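Local coordinates for Cd1 (Flavonifractor plautii, PDB 7D39), which is a flavin mononucleotide-binding reductase of the flavodoxin-like family that probably reduces flavones and flavonols at the start of their breakdown by gut bacteria, at residues M1-G5 against I197-K202; D75-D81 against R132-V138. All coordinates share one frame; numbering follows the deposited sequence.

Contact 1. Residues M1-G5 against I197-K202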
HETATM    1  N   MSE A   1      -9.005 -21.241   2.749  1.00 39.47           N
HETATM    2  CA  MSE A   1      -8.565 -19.906   2.491  1.00 40.95           C
HETATM    3  C   MSE A   1      -9.185 -19.014   3.522  1.00 39.30           C
HETATM    4  O   MSE A   1     -10.343 -19.165   3.837  1.00 39.32           O
HETATM    5  CB  MSE A   1      -8.835 -19.533   1.043  1.00 47.10           C
HETATM    6  CG  MSE A   1     -10.162 -18.861   0.755  1.00 51.75           C
HETATM    7 SE   MSE A   1     -11.358 -20.046  -0.278  0.41 65.34          SE
HETATM    8  CE  MSE A   1     -11.128 -21.578   0.910  1.00 51.18           C
ATOM      9  N   LYS A   2      -8.388 -18.130   4.087  1.00 36.07           N
ATOM     10  CA  LYS A   2      -8.758 -17.234   5.153  1.00 39.42           C
ATOM     11  C   LYS A   2      -8.735 -15.824   4.627  1.00 35.70           C
ATOM     12  O   LYS A   2      -7.714 -15.356   4.215  1.00 28.15           O
ATOM     13  CB  LYS A   2      -7.701 -17.324   6.211  1.00 41.76           C
ATOM     14  CG  LYS A   2      -8.143 -17.316   7.637  1.00 47.65           C
ATOM     15  CD  LYS A   2      -7.287 -18.335   8.368  1.00 54.95           C
ATOM     16  CE  LYS A   2      -7.077 -18.008   9.837  1.00 57.58           C
ATOM     17  NZ  LYS A   2      -6.280 -16.778  10.068  1.00 61.77           N
ATOM     18  N   ILE A   3      -9.871 -15.158   4.638  1.00 33.99           N
ATOM     19  CA  ILE A   3      -9.957 -13.778   4.230  1.00 28.15           C
ATOM     20  C   ILE A   3     -10.167 -12.840   5.406  1.00 28.93           C
ATOM     21  O   ILE A   3     -11.054 -13.037   6.199  1.00 26.07           O
ATOM     22  CB  ILE A   3     -11.037 -13.575   3.164  1.00 32.81           C
ATOM     23  CG1 ILE A   3     -10.742 -14.414   1.933  1.00 28.36           C
ATOM     24  CG2 ILE A   3     -11.191 -12.119   2.808  1.00 28.99           C
ATOM     25  CD1 ILE A   3      -9.490 -14.020   1.210  1.00 26.36           C
ATOM     26  N   LEU A   4      -9.321 -11.829   5.500  1.00 25.60           N
ATOM     27  CA  LEU A   4      -9.471 -10.750   6.446  1.00 23.94           C
ATOM     28  C   LEU A   4     -10.028  -9.490   5.815  1.00 24.39           C
ATOM     29  O   LEU A   4      -9.518  -8.999   4.862  1.00 26.06           O
ATOM     30  CB  LEU A   4      -8.150 -10.456   7.143  1.00 25.74           C
ATOM     31  CG  LEU A   4      -8.062  -9.332   8.168  1.00 23.22           C
ATOM     32  CD1 LEU A   4      -8.804  -9.644   9.433  1.00 22.46           C
ATOM     33  CD2 LEU A   4      -6.632  -8.983   8.483  1.00 21.85           C
ATOM     34  N   GLY A   5     -11.099  -8.994   6.389  1.00 25.36           N
ATOM     35  CA  GLY A   5     -11.618  -7.688   6.105  1.00 21.92           C
ATOM     36  C   GLY A   5     -11.301  -6.618   7.117  1.00 21.25           C
ATOM     37  O   GLY A   5     -11.486  -6.777   8.288  1.00 23.14           O
ATOM     38  N   ILE A 197     -11.441 -11.750  -4.247  1.00 27.55           N
ATOM     39  CA  ILE A 197     -10.329 -11.981  -3.327  1.00 29.52           C
ATOM     40  C   ILE A 197     -10.316 -13.436  -2.868  1.00 29.89           C
ATOM     41  O   ILE A 197      -9.246 -14.035  -2.691  1.00 31.28           O
ATOM     42  CB  ILE A 197     -10.386 -10.998  -2.138  1.00 25.79           C
ATOM     43  CG1 ILE A 197      -9.056 -10.985  -1.388  1.00 27.06           C
ATOM     44  CG2 ILE A 197     -11.471 -11.374  -1.174  1.00 27.48           C
ATOM     45  CD1 ILE A 197      -7.865 -10.575  -2.239  1.00 24.99           C
ATOM     46  N   ALA A 198     -11.493 -14.042  -2.717  1.00 34.11           N
ATOM     47  CA  ALA A 198     -11.568 -15.423  -2.263  1.00 32.20           C
ATOM     48  C   ALA A 198     -11.024 -16.385  -3.313  1.00 32.06           C
ATOM     49  O   ALA A 198     -10.230 -17.276  -2.998  1.00 30.12           O
ATOM     50  CB  ALA A 198     -13.011 -15.778  -1.897  1.00 35.35           C
ATOM     51  N   GLU A 199     -11.449 -16.234  -4.568  1.00 35.88           N
ATOM     52  CA  GLU A 199     -10.919 -17.101  -5.616  1.00 31.33           C
ATOM     53  C   GLU A 199      -9.412 -16.939  -5.724  1.00 37.80           C
ATOM     54  O   GLU A 199      -8.675 -17.928  -5.791  1.00 37.82           O
ATOM     55  CB  GLU A 199     -11.574 -16.793  -6.962  1.00 36.54           C
ATOM     56  CG  GLU A 199     -13.083 -16.880  -6.987  1.00 49.36           C
ATOM     57  CD  GLU A 199     -13.579 -18.294  -6.891  1.00 67.36           C
ATOM     58  OE1 GLU A 199     -13.060 -19.051  -6.047  1.00 70.87           O
ATOM     59  OE2 GLU A 199     -14.482 -18.658  -7.673  1.00 78.90           O
ATOM     60  N   ALA A 200      -8.938 -15.687  -5.730  1.00 37.65           N
ATOM     61  CA  ALA A 200      -7.514 -15.415  -5.871  1.00 30.62           C
ATOM     62  C   ALA A 200      -6.707 -16.135  -4.809  1.00 31.53           C
ATOM     63  O   ALA A 200      -5.649 -16.691  -5.098  1.00 34.25           O
ATOM     64  CB  ALA A 200      -7.261 -13.909  -5.788  1.00 30.59           C
ATOM     65  N   ALA A 201      -7.184 -16.116  -3.563  1.00 35.52           N
ATOM     66  CA  ALA A 201      -6.448 -16.718  -2.463  1.00 30.17           C
ATOM     67  C   ALA A 201      -6.427 -18.236  -2.545  1.00 38.63           C
ATOM     68  O   ALA A 201      -5.554 -18.865  -1.939  1.00 38.47           O
ATOM     69  CB  ALA A 201      -7.044 -16.276  -1.135  1.00 29.38           C
ATOM     70  N   LYS A 202      -7.371 -18.836  -3.273  1.00 36.14           N
ATOM     71  CA  LYS A 202      -7.310 -20.273  -3.516  1.00 45.15           C
ATOM     72  C   LYS A 202      -5.998 -20.652  -4.189  1.00 52.11           C
ATOM     73  O   LYS A 202      -5.308 -21.579  -3.755  1.00 64.71           O
ATOM     74  CB  LYS A 202      -8.490 -20.722  -4.380  1.00 40.92           C
ATOM     75  CG  LYS A 202      -9.826 -20.915  -3.662  1.00 45.83           C
ATOM     76  CD  LYS A 202     -10.807 -21.663  -4.585  1.00 53.86           C
ATOM     77  CE  LYS A 202     -12.261 -21.197  -4.437  1.00 62.52           C
ATOM     78  NZ  LYS A 202     -13.059 -21.959  -3.429  1.00 66.96           N
TER
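Ile3 and Ile197 meet where the last helix of a flavodoxin-like alpha/beta fold, helix 184-202, lies across the start of strand 2-7, an inner strand of the parallel five-stranded sheet. The short strand and helix segments run roughly antiparallel, at 140°, with their axes 9.0 Å apart at closest approach. The contact is almost wholly apolar. Ile197 comes first along the helix: its CG1 branch lies anti to the backbone N (chi1 -165°) and reaches the CD1 tip of Ile3 at 4.0 Å, while its CG2 methyl lies beside CG2 of Ile3 at 4.1 Å. Both branches of the strand isoleucine are therefore used, and the two side chains pass each other at a slant. Val84 of the adjacent strand 82-88 touches both isoleucines and extends this hydrophobic layer. One residue on, Ala198 offers mainly its backbone: its CA packs against Ile3 CD1, and its carbonyl oxygen is near the selenium of Met1, a selenomethionine in this model. Ala201, a turn later, faces the strand; its CB lies 4.1 Å from Ile3 CD1 and 4.3 Å from Met1 CB, so one methyl touches both strand side chains. At the solvent-facing end the Lys202 chain crosses that of Met1 obliquely, and its ammonium group is hydrogen-bonded to the carbonyl oxygen of Met29. Bends at chi2 and chi3 fold the Met1 chain so that SE rests 3.8 Å from Lys202 CG.

Contact 2. Residues D75-D81 against R132-V138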
ATOM      1  N   ASP A  75       0.223  -9.010  12.664  1.00 22.54           N
ATOM      2  CA  ASP A  75       0.105 -10.456  12.829  1.00 26.37           C
ATOM      3  C   ASP A  75      -1.166 -10.971  12.171  1.00 27.08           C
ATOM      4  O   ASP A  75      -1.155 -12.018  11.519  1.00 25.34           O
ATOM      5  CB  ASP A  75       0.117 -10.858  14.309  1.00 33.60           C
ATOM      6  CG  ASP A  75       1.448 -10.613  14.986  1.00 58.31           C
ATOM      7  OD1 ASP A  75       2.504 -10.984  14.427  1.00 70.37           O
ATOM      8  OD2 ASP A  75       1.441 -10.053  16.103  1.00 71.77           O
ATOM      9  N   LYS A  76      -2.277 -10.251  12.339  1.00 23.00           N
ATOM     10  CA  LYS A  76      -3.532 -10.705  11.744  1.00 23.77           C
ATOM     11  C   LYS A  76      -3.440 -10.701  10.228  1.00 28.11           C
ATOM     12  O   LYS A  76      -3.892 -11.641   9.567  1.00 29.78           O
ATOM     13  CB  LYS A  76      -4.705  -9.827  12.193  1.00 22.55           C
ATOM     14  CG  LYS A  76      -4.943  -9.729  13.701  1.00 29.77           C
ATOM     15  CD  LYS A  76      -5.295 -11.064  14.336  1.00 33.68           C
ATOM     16  CE  LYS A  76      -6.547 -11.646  13.751  1.00 35.83           C
ATOM     17  NZ  LYS A  76      -7.033 -12.775  14.591  1.00 36.48           N
HETATM   18  N   MSE A  77      -2.864  -9.651   9.657  1.00 22.16           N
HETATM   19  CA  MSE A  77      -2.761  -9.584   8.216  1.00 24.12           C
HETATM   20  C   MSE A  77      -1.864 -10.701   7.688  1.00 24.51           C
HETATM   21  O   MSE A  77      -2.135 -11.260   6.635  1.00 24.54           O
HETATM   22  CB  MSE A  77      -2.245  -8.226   7.783  1.00 21.36           C
HETATM   23  CG  MSE A  77      -3.180  -7.104   8.155  1.00 26.11           C
HETATM   24 SE   MSE A  77      -2.404  -5.322   7.873  1.00 36.16          SE
HETATM   25  CE  MSE A  77      -2.907  -5.037   5.996  1.00 27.17           C
ATOM     26  N   LEU A  78      -0.814 -11.042   8.441  1.00 29.56           N
ATOM     27  CA  LEU A  78       0.108 -12.085   7.996  1.00 34.78           C
ATOM     28  C   LEU A  78      -0.530 -13.465   8.049  1.00 28.25           C
ATOM     29  O   LEU A  78      -0.155 -14.345   7.268  1.00 34.76           O
ATOM     30  CB  LEU A  78       1.389 -12.063   8.843  1.00 32.48           C
ATOM     31  CG  LEU A  78       2.399 -10.928   8.614  1.00 30.45           C
ATOM     32  CD1 LEU A  78       3.460 -10.923   9.694  1.00 27.61           C
ATOM     33  CD2 LEU A  78       3.051 -11.060   7.245  1.00 39.64           C
ATOM     34  N   ASP A  79      -1.473 -13.683   8.962  1.00 27.00           N
ATOM     35  CA  ASP A  79      -2.165 -14.962   9.039  1.00 31.68           C
ATOM     36  C   ASP A  79      -3.222 -15.137   7.960  1.00 33.86           C
ATOM     37  O   ASP A  79      -3.723 -16.252   7.797  1.00 40.51           O
ATOM     38  CB  ASP A  79      -2.835 -15.141  10.404  1.00 35.66           C
ATOM     39  CG  ASP A  79      -1.868 -15.583  11.489  1.00 48.32           C
ATOM     40  OD1 ASP A  79      -0.771 -16.097  11.164  1.00 45.45           O
ATOM     41  OD2 ASP A  79      -2.222 -15.419  12.681  1.00 54.69           O
ATOM     42  N   ALA A  80      -3.587 -14.079   7.246  1.00 35.44           N
ATOM     43  CA  ALA A  80      -4.631 -14.151   6.230  1.00 34.23           C
ATOM     44  C   ALA A  80      -4.040 -14.524   4.878  1.00 33.26           C
ATOM     45  O   ALA A  80      -2.931 -14.116   4.532  1.00 35.37           O
ATOM     46  CB  ALA A  80      -5.367 -12.815   6.112  1.00 28.22           C
ATOM     47  N   ASP A  81      -4.792 -15.313   4.110  1.00 28.62           N
ATOM     48  CA  ASP A  81      -4.360 -15.621   2.754  1.00 33.37           C
ATOM     49  C   ASP A  81      -4.729 -14.509   1.785  1.00 33.16           C
ATOM     50  O   ASP A  81      -4.057 -14.332   0.764  1.00 29.38           O
ATOM     51  CB  ASP A  81      -4.963 -16.953   2.296  1.00 40.14           C
ATOM     52  CG  ASP A  81      -4.660 -18.099   3.260  1.00 38.07           C
ATOM     53  OD1 ASP A  81      -3.469 -18.469   3.432  1.00 37.13           O
ATOM     54  OD2 ASP A  81      -5.617 -18.642   3.847  1.00 29.19           O
ATOM     55  N   ARG A 132       6.078 -16.320   7.695  1.00 48.39           N
ATOM     56  CA  ARG A 132       4.877 -15.681   7.172  1.00 42.37           C
ATOM     57  C   ARG A 132       5.204 -14.423   6.385  1.00 39.82           C
ATOM     58  O   ARG A 132       4.529 -14.117   5.397  1.00 34.83           O
ATOM     59  CB  ARG A 132       3.928 -15.352   8.322  1.00 40.91           C
ATOM     60  CG  ARG A 132       3.324 -16.567   8.981  1.00 41.35           C
ATOM     61  CD  ARG A 132       2.378 -16.135  10.062  1.00 43.59           C
ATOM     62  NE  ARG A 132       3.044 -15.204  10.965  1.00 43.10           N
ATOM     63  CZ  ARG A 132       2.410 -14.418  11.824  1.00 42.38           C
ATOM     64  NH1 ARG A 132       1.082 -14.438  11.900  1.00 42.17           N
ATOM     65  NH2 ARG A 132       3.107 -13.607  12.601  1.00 35.32           N
ATOM     66  N   ILE A 133       6.257 -13.707   6.783  1.00 33.19           N
ATOM     67  CA  ILE A 133       6.524 -12.380   6.231  1.00 43.08           C
ATOM     68  C   ILE A 133       6.765 -12.434   4.730  1.00 41.22           C
ATOM     69  O   ILE A 133       6.390 -11.509   4.001  1.00 39.60           O
ATOM     70  CB  ILE A 133       7.714 -11.736   6.960  1.00 48.48           C
ATOM     71  CG1 ILE A 133       7.281 -11.287   8.352  1.00 44.67           C
ATOM     72  CG2 ILE A 133       8.242 -10.567   6.160  1.00 48.89           C
ATOM     73  CD1 ILE A 133       8.442 -11.008   9.267  1.00 55.34           C
ATOM     74  N   LEU A 134       7.421 -13.487   4.243  1.00 37.65           N
ATOM     75  CA  LEU A 134       7.712 -13.607   2.820  1.00 34.76           C
ATOM     76  C   LEU A 134       6.647 -14.373   2.045  1.00 39.04           C
ATOM     77  O   LEU A 134       6.741 -14.463   0.819  1.00 36.34           O
ATOM     78  CB  LEU A 134       9.061 -14.283   2.621  1.00 30.43           C
ATOM     79  CG  LEU A 134      10.217 -13.382   3.029  1.00 35.03           C
ATOM     80  CD1 LEU A 134      11.556 -14.079   2.810  1.00 36.05           C
ATOM     81  CD2 LEU A 134      10.134 -12.094   2.233  1.00 39.14           C
ATOM     82  N   LYS A 135       5.643 -14.920   2.726  1.00 36.84           N
ATOM     83  CA  LYS A 135       4.543 -15.613   2.065  1.00 39.61           C
ATOM     84  C   LYS A 135       3.841 -14.699   1.064  1.00 35.97           C
ATOM     85  O   LYS A 135       3.537 -13.543   1.362  1.00 39.49           O
ATOM     86  CB  LYS A 135       3.549 -16.092   3.126  1.00 40.03           C
ATOM     87  CG  LYS A 135       3.035 -17.498   2.951  1.00 56.23           C
ATOM     88  CD  LYS A 135       1.603 -17.628   3.494  1.00 65.24           C
ATOM     89  CE  LYS A 135       1.476 -17.105   4.929  1.00 63.07           C
ATOM     90  NZ  LYS A 135       0.057 -17.029   5.409  1.00 55.54           N
ATOM     91  N   ASP A 136       3.580 -15.218  -0.133  1.00 36.28           N
ATOM     92  CA  ASP A 136       2.778 -14.471  -1.095  1.00 37.38           C
ATOM     93  C   ASP A 136       1.382 -14.224  -0.534  1.00 32.11           C
ATOM     94  O   ASP A 136       0.881 -14.989   0.290  1.00 40.15           O
ATOM     95  CB  ASP A 136       2.682 -15.234  -2.413  1.00 42.14           C
ATOM     96  CG  ASP A 136       3.932 -15.092  -3.262  1.00 51.01           C
ATOM     97  OD1 ASP A 136       4.573 -14.019  -3.218  1.00 51.61           O
ATOM     98  OD2 ASP A 136       4.270 -16.050  -3.981  1.00 57.99           O
ATOM     99  N   LYS A 137       0.748 -13.141  -0.986  1.00 27.23           N
ATOM    100  CA  LYS A 137      -0.552 -12.740  -0.452  1.00 31.65           C
ATOM    101  C   LYS A 137      -1.292 -11.905  -1.491  1.00 30.33           C
ATOM    102  O   LYS A 137      -0.670 -11.193  -2.288  1.00 28.31           O
ATOM    103  CB  LYS A 137      -0.417 -11.941   0.865  1.00 25.41           C
ATOM    104  CG  LYS A 137      -1.717 -11.882   1.685  1.00 28.73           C
ATOM    105  CD  LYS A 137      -1.562 -11.100   2.981  1.00 28.55           C
ATOM    106  CE  LYS A 137      -0.390 -11.596   3.817  1.00 23.72           C
ATOM    107  NZ  LYS A 137      -0.472 -13.060   4.113  1.00 32.29           N
ATOM    108  N   VAL A 138      -2.630 -11.998  -1.473  1.00 25.33           N
ATOM    109  CA  VAL A 138      -3.486 -11.177  -2.330  1.00 25.15           C
ATOM    110  C   VAL A 138      -4.252 -10.187  -1.465  1.00 25.84           C
ATOM    111  O   VAL A 138      -4.577 -10.469  -0.306  1.00 24.37           O
ATOM    112  CB  VAL A 138      -4.473 -12.016  -3.174  1.00 29.21           C
ATOM    113  CG1 VAL A 138      -3.737 -12.838  -4.241  1.00 27.02           C
ATOM    114  CG2 VAL A 138      -5.304 -12.910  -2.279  1.00 34.42           C
TER
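Arg132 lays its guanidinium group against the C-terminal part of helix 70-79, where Asp75 and Asp79, one turn apart, both grip it through their OD1 atoms. The shorter bond is from NH1 to Asp79 OD1, 2.6 Å; it lies close to the guanidinium plane but reaches the carboxylate from above, 62° out of that group's plane. NH2 makes a longer bond of 3.3 Å to Asp75 OD1, on its anti side, and here the two flat groups are nearly parallel, 19° apart. Leu78 CB covers one guanidinium face, 3.8 Å above the plane and offset toward its rim, while CD1 of the same leucine packs on Ile133 CG1. Two lysines take up carbonyls at the helix end: the Ala80 carbonyl points almost straight at Lys137 NZ, 2.7 Å from its O, and Lys135 NZ meets Leu78 O at 3.3 Å, an oxygen that also receives a weak bond from Lys137 NZ. Bends at chi3 and chi4 bring Lys137 CE and NZ in among the carbonyl oxygens of Met77, Leu78 and Ala80. Farther out, Asp130 forms a second salt bridge to Arg132 NH2 and so helps fix the guanidinium. Met77 packs on Leu4 and Ile6 of strand 2-7, Ile133 touches Asn114 of helix 111-124, and Val138 pairs through its backbone with Ile83, joining strands 138-144 and 82-88.

The centres of the two contacts are 11 Å apart, with helix 184-202 of contact 1 on one face of the parallel sheet and helix 70-79 of contact 2 on the other. They are joined directly. Lys2 N is hydrogen-bonded to Asp81 OD2 at 2.8 Å, tying the first strand to the turn that follows helix 70-79, and Ile197 CD1 packs on Val138 CG2 at 3.5 Å. Both contacts gather round the N-terminal ends of strands 2-7, 82-88 and 138-144, whereas flavodoxin-like proteins bind their flavin, here FMN, at the C-terminal ends of the strands.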